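Local coordinates for protein apoptosis regulator Bcl-2 homolog (Murid herpesvirus 4, PDB 4MI8) that protects infected host cells against apoptosis and inhibits starvation-induced autophagy through binding of host BECN1, helping the virus establish latency and chronic infection, at residues A[46-50]-A[93-98]. Residues are numbered along the deposited sequence; the frame is centred on the assembly and turned at random.
Sequences TQEFR and FDVGRY
Arg50 reaches from helix 33-56 to Asp94 and Arg97 on helix 86-103. The two short helical segments cross at -90°, with their axes 9.7 Å apart at closest approach. Arg50 can be followed outward. Its CB sits at the edge of the Arg97 guanidinium, near the plane of that group. CG leaves anti to the backbone N (chi1 -170°), and bends at chi2 and chi3 then turn the chain across Asp94, which meets the guanidinium at its edge. Arg50 CD packs 3.4 Å from Asp94 OD2. Arg50 NE donates to Asp94 OD2 at 2.6 Å, a nearly straight bond lying in the guanidinium plane, on the syn side of the carboxylate and somewhat out of its plane. Arg50 NH2 donates to Asp94 OD1 at 2.8 Å, more bent and from above the carboxylate plane. The grip is therefore side-on, with one nitrogen to each oxygen. NH1 lies at the edge of the Tyr98 ring.

Arg97 NH2 also donates to Asp94 OD1, at 3.0 Å, from the opposite face of the carboxylate plane to Arg50 NH2. The guanidinium groups of Arg50 and Arg97 stack with centres 4.1 Å apart, offset and tilted by about 30°. Gln47 CG rests near the rim of the opposite face of the Arg97 guanidinium. Thr46 CG2 touches Phe93 CB at 3.6 Å, while Thr46 OG1 is hydrogen-bonded to the carbonyl of Ile43 in its own helix. Asp94 OD2 has a further partner in the hydroxyl of Tyr61.

This salt-bridge network joins two helices of the Bcl-2 fold. The bound Beclin 1 BH3-derived peptide packs on Phe49, Glu48 and Val95, so the network lies close to the peptide-binding surface. One buried carboxylate serves both arginines, and its negative charge probably lets their guanidinium groups lie face to face. Being held by two cations should also favour the ionised form of Asp94.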
ATOM      1  N   THR A  46      -7.107  -2.684   1.865  1.00 23.07           N
ATOM      2  CA  THR A  46      -6.002  -3.665   1.843  1.00 21.19           C
ATOM      3  C   THR A  46      -6.389  -4.977   2.474  1.00 21.63           C
ATOM      4  O   THR A  46      -5.968  -6.030   2.015  1.00 23.50           O
ATOM      5  CB  THR A  46      -4.641  -3.150   2.423  1.00 21.33           C
ATOM      6  OG1 THR A  46      -4.736  -2.892   3.829  1.00 20.84           O
ATOM      7  CG2 THR A  46      -4.099  -1.853   1.706  1.00 20.67           C
ATOM      8  N   GLN A  47      -7.189  -4.946   3.529  1.00 23.69           N
ATOM      9  CA  GLN A  47      -7.609  -6.183   4.158  1.00 25.35           C
ATOM     10  C   GLN A  47      -8.506  -6.965   3.237  1.00 25.12           C
ATOM     11  O   GLN A  47      -8.407  -8.186   3.170  1.00 27.78           O
ATOM     12  CB  GLN A  47      -8.266  -5.886   5.502  1.00 26.50           C
ATOM     13  CG  GLN A  47      -7.234  -5.487   6.584  1.00 28.76           C
ATOM     14  CD  GLN A  47      -7.885  -4.924   7.832  1.00 32.55           C
ATOM     15  OE1 GLN A  47      -8.926  -4.262   7.733  1.00 35.30           O
ATOM     16  NE2 GLN A  47      -7.269  -5.141   9.025  1.00 34.90           N
ATOM     17  N   GLU A  48      -9.343  -6.285   2.501  1.00 25.57           N
ATOM     18  CA  GLU A  48     -10.213  -6.956   1.534  1.00 28.80           C
ATOM     19  C   GLU A  48      -9.383  -7.563   0.399  1.00 28.18           C
ATOM     20  O   GLU A  48      -9.601  -8.714  -0.041  1.00 27.70           O
ATOM     21  CB  GLU A  48     -11.142  -5.952   0.890  1.00 32.03           C
ATOM     22  CG  GLU A  48     -12.382  -5.679   1.645  1.00 43.67           C
ATOM     23  CD  GLU A  48     -13.179  -6.973   1.896  1.00 54.42           C
ATOM     24  OE1 GLU A  48     -13.662  -7.579   0.918  1.00 62.40           O
ATOM     25  OE2 GLU A  48     -13.322  -7.399   3.079  1.00 61.86           O
ATOM     26  N   PHE A  49      -8.409  -6.781  -0.072  1.00 25.00           N
ATOM     27  CA  PHE A  49      -7.528  -7.250  -1.162  1.00 23.16           C
ATOM     28  C   PHE A  49      -6.723  -8.494  -0.663  1.00 24.33           C
ATOM     29  O   PHE A  49      -6.610  -9.495  -1.345  1.00 25.21           O
ATOM     30  CB  PHE A  49      -6.593  -6.127  -1.497  1.00 21.11           C
ATOM     31  CG  PHE A  49      -5.576  -6.459  -2.559  1.00 22.46           C
ATOM     32  CD1 PHE A  49      -4.380  -7.148  -2.219  1.00 20.69           C
ATOM     33  CD2 PHE A  49      -5.753  -5.975  -3.908  1.00 20.80           C
ATOM     34  CE1 PHE A  49      -3.425  -7.399  -3.222  1.00 21.92           C
ATOM     35  CE2 PHE A  49      -4.776  -6.241  -4.882  1.00 22.53           C
ATOM     36  CZ  PHE A  49      -3.617  -6.964  -4.553  1.00 20.93           C
ATOM     37  N   ARG A  50      -6.186  -8.441   0.534  1.00 24.72           N
ATOM     38  CA  ARG A  50      -5.482  -9.612   1.139  1.00 25.82           C
ATOM     39  C   ARG A  50      -6.347 -10.858   1.308  1.00 29.05           C
ATOM     40  O   ARG A  50      -5.854 -11.961   1.095  1.00 30.55           O
ATOM     41  CB  ARG A  50      -4.884  -9.219   2.499  1.00 26.00           C
ATOM     42  CG  ARG A  50      -3.946 -10.294   3.050  1.00 27.45           C
ATOM     43  CD  ARG A  50      -2.570 -10.245   2.344  1.00 27.32           C
ATOM     44  NE  ARG A  50      -1.854  -8.970   2.650  1.00 26.02           N
ATOM     45  CZ  ARG A  50      -1.162  -8.753   3.763  1.00 29.62           C
ATOM     46  NH1 ARG A  50      -1.001  -9.784   4.626  1.00 32.34           N
ATOM     47  NH2 ARG A  50      -0.547  -7.570   4.013  1.00 28.09           N
ATOM     48  N   PHE A  93      -0.649  -0.446  -1.593  1.00 24.29           N
ATOM     49  CA  PHE A  93      -0.688  -0.178  -0.166  1.00 22.52           C
ATOM     50  C   PHE A  93      -0.583  -1.450   0.616  1.00 22.87           C
ATOM     51  O   PHE A  93      -0.090  -1.413   1.740  1.00 23.67           O
ATOM     52  CB  PHE A  93      -1.965   0.603   0.218  1.00 21.57           C
ATOM     53  CG  PHE A  93      -1.835   2.105   0.004  1.00 22.20           C
ATOM     54  CD1 PHE A  93      -1.015   2.872   0.860  1.00 21.99           C
ATOM     55  CD2 PHE A  93      -2.493   2.757  -1.092  1.00 21.63           C
ATOM     56  CE1 PHE A  93      -0.870   4.240   0.635  1.00 24.44           C
ATOM     57  CE2 PHE A  93      -2.308   4.173  -1.328  1.00 23.10           C
ATOM     58  CZ  PHE A  93      -1.518   4.896  -0.487  1.00 23.75           C
ATOM     59  N   ASP A  94      -1.100  -2.573   0.103  1.00 23.18           N
ATOM     60  CA  ASP A  94      -1.070  -3.825   0.937  1.00 22.64           C
ATOM     61  C   ASP A  94       0.321  -4.339   0.949  1.00 24.37           C
ATOM     62  O   ASP A  94       0.751  -5.025   1.907  1.00 25.31           O
ATOM     63  CB  ASP A  94      -1.931  -4.926   0.306  1.00 22.97           C
ATOM     64  CG  ASP A  94      -2.169  -6.085   1.246  1.00 25.31           C
ATOM     65  OD1 ASP A  94      -2.211  -5.853   2.489  1.00 27.30           O
ATOM     66  OD2 ASP A  94      -2.372  -7.250   0.780  1.00 25.45           O
ATOM     67  N   VAL A  95       1.048  -4.128  -0.164  1.00 24.81           N
ATOM     68  CA  VAL A  95       2.501  -4.465  -0.089  1.00 27.37           C
ATOM     69  C   VAL A  95       3.210  -3.670   1.005  1.00 28.40           C
ATOM     70  O   VAL A  95       3.968  -4.250   1.850  1.00 30.86           O
ATOM     71  CB  VAL A  95       3.201  -4.295  -1.436  1.00 28.32           C
ATOM     72  CG1 VAL A  95       4.712  -4.331  -1.225  1.00 30.94           C
ATOM     73  CG2 VAL A  95       2.601  -5.335  -2.442  1.00 27.29           C
ATOM     74  N   GLY A  96       2.957  -2.352   1.042  1.00 27.08           N
ATOM     75  CA  GLY A  96       3.573  -1.503   2.107  1.00 26.78           C
ATOM     76  C   GLY A  96       3.087  -1.944   3.499  1.00 28.90           C
ATOM     77  O   GLY A  96       3.855  -1.889   4.467  1.00 32.66           O
ATOM     78  N   ARG A  97       1.820  -2.363   3.628  1.00 26.27           N
ATOM     79  CA  ARG A  97       1.327  -2.828   4.909  1.00 28.83           C
ATOM     80  C   ARG A  97       2.015  -4.105   5.339  1.00 32.32           C
ATOM     81  O   ARG A  97       2.305  -4.265   6.521  1.00 35.89           O
ATOM     82  CB  ARG A  97      -0.172  -3.083   4.871  1.00 26.27           C
ATOM     83  CG  ARG A  97      -0.726  -3.570   6.199  1.00 28.01           C
ATOM     84  CD  ARG A  97      -2.280  -3.706   6.248  1.00 26.09           C
ATOM     85  NE  ARG A  97      -2.773  -4.732   5.322  1.00 26.66           N
ATOM     86  CZ  ARG A  97      -3.324  -5.896   5.722  1.00 29.02           C
ATOM     87  NH1 ARG A  97      -3.500  -6.177   7.004  1.00 28.72           N
ATOM     88  NH2 ARG A  97      -3.789  -6.768   4.851  1.00 27.53           N
ATOM     89  N   TYR A  98       2.243  -5.024   4.373  1.00 34.82           N
ATOM     90  CA  TYR A  98       2.950  -6.270   4.645  1.00 36.11           C
ATOM     91  C   TYR A  98       4.346  -5.915   5.179  1.00 37.45           C
ATOM     92  O   TYR A  98       4.714  -6.393   6.244  1.00 42.09           O
ATOM     93  CB  TYR A  98       3.134  -7.143   3.387  1.00 35.86           C
ATOM     94  CG  TYR A  98       3.782  -8.499   3.744  1.00 40.15           C
ATOM     95  CD1 TYR A  98       2.984  -9.566   4.195  1.00 41.86           C
ATOM     96  CD2 TYR A  98       5.185  -8.711   3.671  1.00 42.96           C
ATOM     97  CE1 TYR A  98       3.536 -10.800   4.561  1.00 44.49           C
ATOM     98  CE2 TYR A  98       5.748  -9.954   4.026  1.00 47.16           C
ATOM     99  CZ  TYR A  98       4.903 -10.994   4.466  1.00 48.96           C
ATOM    100  OH  TYR A  98       5.360 -12.249   4.845  1.00 53.67           O
TER